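Local coordinates for protein putative cathepsin d (Ixodes ricinus, PDB 5N7Q) that probably cleaves proteins as an aspartic endopeptidase of the pepsin-like A1 family, and binds the inhibitor pepstatin A, at residues Val189-Lys194 against Asp331-Ala336; Gln153-Val158 against Ile325-Gln330; Ser65-Ala70 against Lys90-Ile95. All coordinates share one frame; numbering follows the deposited sequence. Where two conformers were deposited one is given.

Interaction 1: residues Val189-Lys194 against Asp331-Ala336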
loop_
_atom_site.group_PDB
_atom_site.type_symbol
_atom_site.label_atom_id
_atom_site.label_comp_id
_atom_site.label_asym_id
_atom_site.label_seq_id
_atom_site.Cartn_x
_atom_site.Cartn_y
_atom_site.Cartn_z
ATOM N N VAL A 189 -10.118 -14.875 1.476
ATOM C CA VAL A 189 -9.937 -14.980 2.924
ATOM C C VAL A 189 -10.858 -13.905 3.554
ATOM O O VAL A 189 -10.891 -12.762 3.100
ATOM C CB VAL A 189 -8.447 -14.841 3.347
ATOM C CG1 VAL A 189 -7.862 -13.486 2.986
ATOM C CG2 VAL A 189 -8.270 -15.195 4.808
ATOM N N PRO A 190 -11.631 -14.261 4.574
ATOM C CA PRO A 190 -12.510 -13.242 5.155
ATOM C C PRO A 190 -11.737 -12.230 5.977
ATOM O O PRO A 190 -10.787 -12.589 6.690
ATOM C CB PRO A 190 -13.438 -14.035 6.079
ATOM C CG PRO A 190 -12.757 -15.322 6.320
ATOM C CD PRO A 190 -11.822 -15.592 5.183
ATOM N N VAL A 191 -12.132 -10.964 5.916
ATOM C CA VAL A 191 -11.555 -9.973 6.844
ATOM C C VAL A 191 -11.946 -10.369 8.275
ATOM O O VAL A 191 -13.048 -10.827 8.526
ATOM C CB VAL A 191 -12.006 -8.532 6.476
ATOM C CG1 VAL A 191 -11.639 -7.509 7.535
ATOM C CG2 VAL A 191 -11.466 -8.138 5.108
ATOM N N THR A 192 -11.025 -10.151 9.185
ATOM C CA THR A 192 -11.252 -10.326 10.616
ATOM C C THR A 192 -11.637 -8.956 11.190
ATOM O O THR A 192 -12.798 -8.560 11.097
ATOM C CB THR A 192 -10.011 -10.935 11.282
ATOM O OG1 THR A 192 -8.839 -10.170 10.938
ATOM C CG2 THR A 192 -9.822 -12.367 10.821
ATOM N N ALA A 193 -10.686 -8.219 11.743
ATOM C CA ALA A 193 -10.930 -6.895 12.308
ATOM C C ALA A 193 -10.988 -5.877 11.169
ATOM O O ALA A 193 -10.011 -5.691 10.439
ATOM C CB ALA A 193 -9.826 -6.541 13.280
ATOM N N LYS A 194 -12.133 -5.208 11.034
ATOM C CA LYS A 194 -12.346 -4.220 9.968
ATOM C C LYS A 194 -11.710 -2.871 10.322
ATOM O O LYS A 194 -12.252 -2.098 11.114
ATOM C CB LYS A 194 -13.829 -4.090 9.649
ATOM C CG LYS A 194 -14.396 -5.333 8.966
ATOM C CD LYS A 194 -15.926 -5.338 8.972
ATOM C CE LYS A 194 -16.501 -4.122 8.303
ATOM N NZ LYS A 194 -17.970 -4.259 7.989
ATOM N N ASP A 331 -16.698 -8.133 2.704
ATOM C CA ASP A 331 -15.606 -7.970 3.668
ATOM C C ASP A 331 -14.606 -9.140 3.569
ATOM O O ASP A 331 -14.439 -9.938 4.487
ATOM C CB ASP A 331 -16.166 -7.841 5.102
ATOM C CG ASP A 331 -16.798 -6.468 5.360
ATOM O OD1 ASP A 331 -16.311 -5.451 4.809
ATOM O OD2 ASP A 331 -17.815 -6.379 6.094
ATOM N N ARG A 332 -14.019 -9.259 2.394
ATOM C CA ARG A 332 -13.054 -10.328 2.132
ATOM C C ARG A 332 -11.971 -9.793 1.192
ATOM O O ARG A 332 -12.120 -8.756 0.537
ATOM C CB ARG A 332 -13.761 -11.552 1.556
ATOM C CG ARG A 332 -14.370 -11.339 0.183
ATOM C CD ARG A 332 -15.201 -12.501 -0.286
ATOM N NE ARG A 332 -15.713 -12.220 -1.627
ATOM C CZ ARG A 332 -16.143 -13.132 -2.493
ATOM N NH1 ARG A 332 -16.184 -14.417 -2.164
ATOM N NH2 ARG A 332 -16.593 -12.727 -3.670
ATOM N N VAL A 333 -10.849 -10.497 1.212
ATOM C CA VAL A 333 -9.685 -10.219 0.374
ATOM C C VAL A 333 -9.477 -11.426 -0.510
ATOM O O VAL A 333 -9.510 -12.559 -0.014
ATOM C CB VAL A 333 -8.414 -9.898 1.196
ATOM C CG1 VAL A 333 -7.223 -9.663 0.248
ATOM C CG2 VAL A 333 -8.614 -8.686 2.106
ATOM N N GLY A 334 -9.219 -11.177 -1.797
ATOM C CA GLY A 334 -8.973 -12.244 -2.761
ATOM C C GLY A 334 -7.536 -12.123 -3.278
ATOM O O GLY A 334 -7.054 -10.998 -3.533
ATOM N N PHE A 335 -6.887 -13.278 -3.514
ATOM C CA PHE A 335 -5.534 -13.319 -4.079
ATOM C C PHE A 335 -5.526 -14.284 -5.271
ATOM O O PHE A 335 -6.081 -15.373 -5.194
ATOM C CB PHE A 335 -4.471 -13.779 -3.076
ATOM C CG PHE A 335 -4.286 -12.854 -1.904
ATOM C CD1 PHE A 335 -3.746 -11.579 -2.071
ATOM C CD2 PHE A 335 -4.658 -13.257 -0.636
ATOM C CE1 PHE A 335 -3.570 -10.737 -0.978
ATOM C CE2 PHE A 335 -4.496 -12.416 0.446
ATOM C CZ PHE A 335 -3.962 -11.170 0.283
ATOM N N ALA A 336 -4.856 -13.900 -6.340
ATOM C CA ALA A 336 -4.609 -14.818 -7.467
ATOM C C ALA A 336 -3.236 -14.537 -8.068
ATOM O O ALA A 336 -2.796 -13.413 -8.097
ATOM C CB ALA A 336 -5.680 -14.694 -8.532
HETATM O O HOH W 1 -15.379 -10.774 7.165
#
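Val-189 and Val-333 sit opposite each other as an antiparallel hydrogen-bonded pair, where strands 187-190 and 332-337 meet near the C-terminus, as in the interdomain sheet of pepsin-like proteases. Val-189 N donates to Val-333 O at 2.8 Å, and Val-333 N answers to Val-189 O over 2.9 Å in an almost straight bond (174°). Their side chains run side by side on the buried face they share with Phe-335. Val-189 CG1, set between its own backbone N and carbonyl carbon (chi1 62°), comes 4.0 Å from Val-333 CB; the branch Val-333 CG2 meets Val-191 CG2 at 4.2 Å. Ile-274 and Thr-324 pack against this apolar end.

Toward Asp-331 the contact turns polar and wet. Val-191 N still reaches Asp-331 O at 2.9 Å, but the donor is tilted 33° from the carbonyl plane, and a water donates to both Asp-331 O and Val-191 O. Lys-194 crosses Asp-331 at about a right angle; its NZ meets Asp-331 OD2 at 2.8 Å from above the carboxylate plane. Tyr-129 OH bonds OD1. With an ammonium and a phenol on its oxygens, the Asp-331 carboxylate is probably kept ionised beside the apolar face made by Val-189, Val-333 and Phe-335.

Interaction 2: residues Gln153-Val158 against Ile325-Gln330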
loop_
_atom_site.group_PDB
_atom_site.type_symbol
_atom_site.label_atom_id
_atom_site.label_comp_id
_atom_site.label_asym_id
_atom_site.label_seq_id
_atom_site.Cartn_x
_atom_site.Cartn_y
_atom_site.Cartn_z
ATOM N N GLN A 153 -20.992 -3.587 -7.681
ATOM C CA GLN A 153 -19.714 -4.268 -7.555
ATOM C C GLN A 153 -18.772 -3.401 -6.718
ATOM O O GLN A 153 -17.884 -2.724 -7.253
ATOM C CB GLN A 153 -19.174 -4.574 -8.956
ATOM C CG GLN A 153 -17.808 -5.250 -9.049
ATOM C CD GLN A 153 -17.709 -6.592 -8.329
ATOM O OE1 GLN A 153 -18.304 -6.793 -7.269
ATOM N NE2 GLN A 153 -16.921 -7.515 -8.887
ATOM N N ASN A 154 -18.963 -3.446 -5.402
ATOM C CA ASN A 154 -18.238 -2.585 -4.471
ATOM C C ASN A 154 -16.929 -3.250 -4.033
ATOM O O ASN A 154 -16.731 -3.604 -2.870
ATOM C CB ASN A 154 -19.099 -2.181 -3.283
ATOM C CG ASN A 154 -20.309 -1.396 -3.705
ATOM O OD1 ASN A 154 -20.191 -0.311 -4.284
ATOM N ND2 ASN A 154 -21.491 -1.956 -3.468
ATOM N N VAL A 155 -16.058 -3.406 -5.018
ATOM C CA VAL A 155 -14.710 -3.937 -4.835
ATOM C C VAL A 155 -13.740 -3.067 -5.595
ATOM O O VAL A 155 -14.118 -2.330 -6.497
ATOM C CB VAL A 155 -14.584 -5.402 -5.358
ATOM C CG1 VAL A 155 -15.734 -6.270 -4.862
ATOM C CG2 VAL A 155 -14.414 -5.460 -6.875
ATOM N N PHE A 156 -12.465 -3.139 -5.206
ATOM C CA PHE A 156 -11.396 -2.607 -6.037
ATOM C C PHE A 156 -10.277 -3.626 -6.070
ATOM O O PHE A 156 -10.063 -4.364 -5.109
ATOM C CB PHE A 156 -10.921 -1.213 -5.596
ATOM C CG PHE A 156 -10.396 -1.133 -4.196
ATOM C CD1 PHE A 156 -9.052 -1.386 -3.928
ATOM C CD2 PHE A 156 -11.235 -0.847 -3.114
ATOM C CE1 PHE A 156 -8.565 -1.325 -2.637
ATOM C CE2 PHE A 156 -10.733 -0.776 -1.812
ATOM C CZ PHE A 156 -9.390 -1.030 -1.584
ATOM N N SER A 157 -9.623 -3.704 -7.217
ATOM C CA SER A 157 -8.610 -4.718 -7.456
ATOM C C SER A 157 -7.281 -4.097 -7.888
ATOM O O SER A 157 -7.271 -3.181 -8.709
ATOM C CB SER A 157 -9.072 -5.673 -8.538
ATOM O OG SER A 157 -10.296 -6.284 -8.174
ATOM N N VAL A 158 -6.175 -4.576 -7.319
ATOM C CA VAL A 158 -4.875 -3.944 -7.481
ATOM C C VAL A 158 -3.847 -4.852 -8.174
ATOM O O VAL A 158 -3.596 -5.963 -7.755
ATOM C CB VAL A 158 -4.310 -3.479 -6.116
ATOM C CG1 VAL A 158 -2.958 -2.808 -6.329
ATOM C CG2 VAL A 158 -5.295 -2.568 -5.372
ATOM N N ILE A 325 -7.840 -8.520 -4.675
ATOM C CA ILE A 325 -9.214 -8.023 -4.721
ATOM C C ILE A 325 -9.611 -7.623 -3.302
ATOM O O ILE A 325 -9.561 -8.436 -2.385
ATOM C CB ILE A 325 -10.201 -9.092 -5.219
ATOM C CG1 ILE A 325 -9.901 -9.534 -6.672
ATOM C CG2 ILE A 325 -11.611 -8.537 -5.201
ATOM C CD1 ILE A 325 -8.727 -10.478 -6.826
ATOM N N PHE A 326 -10.016 -6.360 -3.137
ATOM C CA PHE A 326 -10.454 -5.796 -1.864
ATOM C C PHE A 326 -11.982 -5.621 -1.983
ATOM O O PHE A 326 -12.457 -4.740 -2.696
ATOM C CB PHE A 326 -9.759 -4.464 -1.623
ATOM C CG PHE A 326 -8.274 -4.565 -1.476
ATOM C CD1 PHE A 326 -7.441 -4.569 -2.610
ATOM C CD2 PHE A 326 -7.709 -4.614 -0.220
ATOM C CE1 PHE A 326 -6.059 -4.669 -2.453
ATOM C CE2 PHE A 326 -6.331 -4.711 -0.066
ATOM C CZ PHE A 326 -5.511 -4.716 -1.189
ATOM N N ASP A 327 -12.732 -6.476 -1.291
ATOM C CA ASP A 327 -14.183 -6.609 -1.488
ATOM C C ASP A 327 -14.941 -6.089 -0.274
ATOM O O ASP A 327 -14.944 -6.732 0.782
ATOM C CB ASP A 327 -14.471 -8.094 -1.777
ATOM C CG ASP A 327 -15.938 -8.427 -1.998
ATOM O OD1 ASP A 327 -16.810 -7.635 -1.594
ATOM O OD2 ASP A 327 -16.162 -9.527 -2.595
ATOM N N ARG A 328 -15.607 -4.948 -0.451
ATOM C CA ARG A 328 -16.383 -4.328 0.623
ATOM C C ARG A 328 -17.802 -4.863 0.659
ATOM O O ARG A 328 -18.485 -4.684 1.668
ATOM C CB ARG A 328 -16.427 -2.783 0.500
ATOM C CG ARG A 328 -15.086 -2.140 0.826
ATOM C CD ARG A 328 -14.763 -2.153 2.326
ATOM N NE ARG A 328 -15.773 -1.394 3.068
ATOM C CZ ARG A 328 -15.744 -0.078 3.272
ATOM N NH1 ARG A 328 -14.744 0.653 2.798
ATOM N NH2 ARG A 328 -16.752 0.528 3.901
ATOM N N ASP A 329 -18.274 -5.549 -0.384
ATOM C CA ASP A 329 -19.628 -6.155 -0.320
ATOM C C ASP A 329 -19.657 -7.336 0.645
ATOM O O ASP A 329 -20.630 -7.552 1.367
ATOM C CB ASP A 329 -20.065 -6.618 -1.704
ATOM C CG ASP A 329 -20.516 -5.454 -2.572
ATOM O OD1 ASP A 329 -21.199 -4.553 -2.019
ATOM O OD2 ASP A 329 -20.195 -5.469 -3.778
ATOM N N GLN A 330 -18.569 -8.097 0.672
ATOM C CA GLN A 330 -18.500 -9.300 1.507
ATOM C C GLN A 330 -17.407 -9.257 2.583
ATOM O O GLN A 330 -17.268 -10.219 3.336
ATOM C CB GLN A 330 -18.310 -10.545 0.656
ATOM C CG GLN A 330 -19.424 -10.751 -0.351
ATOM C CD GLN A 330 -19.424 -12.139 -0.927
ATOM O OE1 GLN A 330 -19.455 -13.131 -0.187
ATOM N NE2 GLN A 330 -19.414 -12.232 -2.242
HETATM O O HOH W 2 -19.611 -7.619 -5.081
#
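Asp-329 grips Asn-154 twice, using both carboxylate oxygens on a residue that is itself the centre of an inverse gamma turn. Asn-154 ND2 reaches the syn lone pair of Asp-329 OD1 at 3.0 Å, and the backbone Asn-154 N bonds Asp-329 OD2 at 2.9 Å. The two planes stand 66° apart: ND2 keeps OD1 in its own amide plane, while the backbone N comes to OD2 from above the carboxylate. A water bridges Asp-329 OD2 to the neighbouring Gln-153 OE1, donating to both.

Beyond this polar end the strands pair antiparallel, with Phe-156 and Phe-326 forming a hydrogen-bonded pair; Phe-326 N lies 2.8 Å from Phe-156 O. Their rings are nearly parallel (12°) but displaced, with centroids 4.9 Å apart, so little of one ring lies over the other. Over one face of the Phe-156 ring sits Phe-326 CB, a CH-pi contact 3.6 Å from the centroid. Phe-156 CE1 comes within 3.4 Å of Phe-326 CD1, while Val-158 CG2 packs 3.7 Å from Phe-326 CE1. On the opposite face of the sheet Val-155 CG1 lies 3.6 Å from Asp-327 CG, whose OD2 is salt-bridged to Arg-332 NE.

Phe-141, in helix 140-146, turns edge-to-face on Phe-156, and Asp-142 of the same helix holds Arg-328 in a salt bridge; Trp-197 stands edge-to-face to Phe-326. Strand 155-160, flanked by strands 170-174 and 322-327, thus lies in the interdomain sheet beneath the cleft, as in pepsin-like proteases.

Interaction 3: residues Ser65-Ala70 against Lys90-Ile95; sequences SSTYEA and KDVCRI
Asp-91 turns its carboxylate into the type I turn that runs from Ser-65 to Tyr-68, and two hydroxyls of that turn take one oxygen each. Ser-65 OG, anti to its backbone N (chi1 177°), donates to Asp-91 OD2 at 2.6 Å. Thr-67 OG1 does the same to Asp-91 OD1, also at 2.6 Å, with the threonine side chain crossing the aspartate at about a right angle. Both hydroxyls come in on syn lone pairs. Each has a second partner in Thr-26, whose backbone N bonds Ser-65 OG and whose OG1 bonds Thr-67 OG1. Asp-91 OD1 is gripped a second time, on its anti side, by Val-92 N at 2.7 Å, so the carboxylate is held against rotation from several directions. Tyr-60 OH adds a further bond to Asp-91 OD2. This buried charge is therefore well supplied with neutral donors, which would help to keep it ionised.

Around the polar core the fit is more ordinary: Tyr-68 CB passes 3.6 Å from Asp-91 OD2.

One step further, Glu-69 and Lys-90 form an antiparallel hydrogen-bonded pair, Glu-69 N meeting Lys-90 O at 2.9 Å in a bond of 170° at the hydrogen. Their long side chains leave on the same face and cross obliquely. Lys-90 CE packs 3.7 Å from Glu-69 OE2, but Lys-90 NZ stays 4.4 Å from Glu-69 OE1, too far for a salt bridge; a water joins these two charged atoms instead.

The arrangement closes the open end of the beta hairpin made by strands 69-79 and 82-95. In pepsin-like aspartic proteases the tip of this hairpin is the flap over the active-site cleft, and the contact lies at the end remote from that tip.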
loop_
_atom_site.group_PDB
_atom_site.type_symbol
_atom_site.label_atom_id
_atom_site.label_comp_id
_atom_site.label_asym_id
_atom_site.label_seq_id
_atom_site.Cartn_x
_atom_site.Cartn_y
_atom_site.Cartn_z
ATOM N N SER A 65 -11.161 27.045 -6.372
ATOM C CA SER A 65 -12.174 26.027 -6.608
ATOM C C SER A 65 -13.578 26.492 -6.216
ATOM O O SER A 65 -13.840 26.775 -5.055
ATOM C CB SER A 65 -11.842 24.739 -5.832
ATOM O OG SER A 65 -12.884 23.808 -6.033
ATOM N N SER A 66 -14.496 26.485 -7.172
ATOM C CA SER A 66 -15.877 26.889 -6.922
ATOM C C SER A 66 -16.706 25.843 -6.188
ATOM O O SER A 66 -17.823 26.132 -5.780
ATOM C CB SER A 66 -16.549 27.254 -8.239
ATOM O OG SER A 66 -16.604 26.166 -9.124
ATOM N N THR A 67 -16.186 24.621 -6.049
ATOM C CA THR A 67 -16.846 23.555 -5.318
ATOM C C THR A 67 -16.255 23.287 -3.923
ATOM O O THR A 67 -16.768 22.440 -3.177
ATOM C CB THR A 67 -16.882 22.263 -6.161
ATOM O OG1 THR A 67 -15.594 22.031 -6.714
ATOM C CG2 THR A 67 -17.936 22.400 -7.288
ATOM N N TYR A 68 -15.196 24.029 -3.560
ATOM C CA TYR A 68 -14.626 23.959 -2.225
ATOM C C TYR A 68 -15.613 24.323 -1.132
ATOM O O TYR A 68 -16.372 25.303 -1.278
ATOM C CB TYR A 68 -13.418 24.878 -2.140
ATOM C CG TYR A 68 -13.078 25.411 -0.766
ATOM C CD1 TYR A 68 -12.488 24.602 0.212
ATOM C CD2 TYR A 68 -13.349 26.753 -0.449
ATOM C CE1 TYR A 68 -12.181 25.103 1.468
ATOM C CE2 TYR A 68 -13.041 27.255 0.790
ATOM C CZ TYR A 68 -12.451 26.441 1.741
ATOM O OH TYR A 68 -12.160 26.951 2.987
ATOM N N GLU A 69 -15.602 23.537 -0.058
ATOM C CA GLU A 69 -16.319 23.862 1.154
ATOM C C GLU A 69 -15.377 23.755 2.319
ATOM O O GLU A 69 -14.649 22.760 2.468
ATOM C CB GLU A 69 -17.506 22.912 1.365
ATOM C CG GLU A 69 -18.557 22.966 0.273
ATOM C CD GLU A 69 -19.573 21.865 0.472
ATOM O OE1 GLU A 69 -20.533 22.096 1.229
ATOM O OE2 GLU A 69 -19.393 20.767 -0.094
ATOM N N ALA A 70 -15.369 24.775 3.167
ATOM C CA ALA A 70 -14.538 24.795 4.353
ATOM C C ALA A 70 -14.970 23.764 5.383
ATOM O O ALA A 70 -16.149 23.384 5.457
ATOM C CB ALA A 70 -14.587 26.191 4.972
ATOM N N LYS A 90 -13.215 20.218 2.043
ATOM C CA LYS A 90 -14.044 19.302 1.254
ATOM C C LYS A 90 -14.157 19.813 -0.160
ATOM O O LYS A 90 -14.302 21.021 -0.385
ATOM C CB LYS A 90 -15.422 19.219 1.929
ATOM C CG LYS A 90 -16.455 18.251 1.363
ATOM C CD LYS A 90 -17.538 17.888 2.411
ATOM C CE LYS A 90 -18.271 19.110 2.968
ATOM N NZ LYS A 90 -19.465 18.749 3.811
ATOM N N ASP A 91 -14.083 18.923 -1.145
ATOM C CA ASP A 91 -14.181 19.335 -2.545
ATOM C C ASP A 91 -14.489 18.102 -3.385
ATOM O O ASP A 91 -14.522 16.971 -2.865
ATOM C CB ASP A 91 -12.883 20.039 -3.010
ATOM C CG ASP A 91 -13.130 21.110 -4.052
ATOM O OD1 ASP A 91 -14.121 20.971 -4.810
ATOM O OD2 ASP A 91 -12.329 22.058 -4.154
ATOM N N VAL A 92 -14.726 18.327 -4.661
ATOM C CA VAL A 92 -14.854 17.257 -5.647
ATOM C C VAL A 92 -13.503 16.565 -5.828
ATOM O O VAL A 92 -12.494 17.239 -5.946
ATOM C CB VAL A 92 -15.307 17.842 -7.006
ATOM C CG1 VAL A 92 -15.273 16.779 -8.106
ATOM C CG2 VAL A 92 -16.706 18.446 -6.898
ATOM N N CYS A 93 -13.499 15.225 -5.875
ATOM C CA CYS A 93 -12.296 14.406 -6.122
ATOM C C CYS A 93 -12.577 13.525 -7.336
ATOM O O CYS A 93 -13.628 12.878 -7.400
ATOM C CB CYS A 93 -11.998 13.514 -4.916
ATOM S SG CYS A 93 -10.583 12.386 -5.127
ATOM N N ARG A 94 -11.678 13.558 -8.313
ATOM C CA ARG A 94 -11.831 12.769 -9.536
ATOM C C ARG A 94 -10.756 11.715 -9.662
ATOM O O ARG A 94 -9.565 11.997 -9.525
ATOM C CB ARG A 94 -11.778 13.667 -10.778
ATOM C CG ARG A 94 -12.856 14.720 -10.776
ATOM C CD ARG A 94 -12.811 15.555 -12.037
ATOM N NE ARG A 94 -13.604 16.759 -11.890
ATOM C CZ ARG A 94 -13.254 17.814 -11.149
ATOM N NH1 ARG A 94 -12.099 17.849 -10.461
ATOM N NH2 ARG A 94 -14.062 18.871 -11.119
ATOM N N ILE A 95 -11.219 10.507 -9.978
ATOM C CA ILE A 95 -10.388 9.358 -10.317
ATOM C C ILE A 95 -10.901 8.825 -11.655
ATOM O O ILE A 95 -12.050 8.400 -11.757
ATOM C CB ILE A 95 -10.499 8.240 -9.275
ATOM C CG1 ILE A 95 -9.971 8.720 -7.919
ATOM C CG2 ILE A 95 -9.788 6.982 -9.772
ATOM C CD1 ILE A 95 -10.264 7.765 -6.777
HETATM O O HOH W 3 -22.004 20.249 2.351
#

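Interactions 1 and 2 are adjacent, touching contacts, their centres 10 Å apart. Strands 322-327 and 332-337 follow each other in the chain and pair side by side, joined by a probable hydrogen bond from Gly-334 N to Ile-325 O and by the salt bridge of Arg-332 with Asp-327; Asp-331 and Arg-332 both face Asp-327, a G1 beta bulge. Together they belong to the interdomain sheet of pepsin-like proteases, beneath the cleft: the Phe-326 side chain is about 7 Å from that of Asp-227 and about 9 Å from that of Asp-36, the two predicted catalytic aspartates. Interaction 3 stands apart, its centre 25 Å from that of interaction 2 and 32 Å from that of interaction 1.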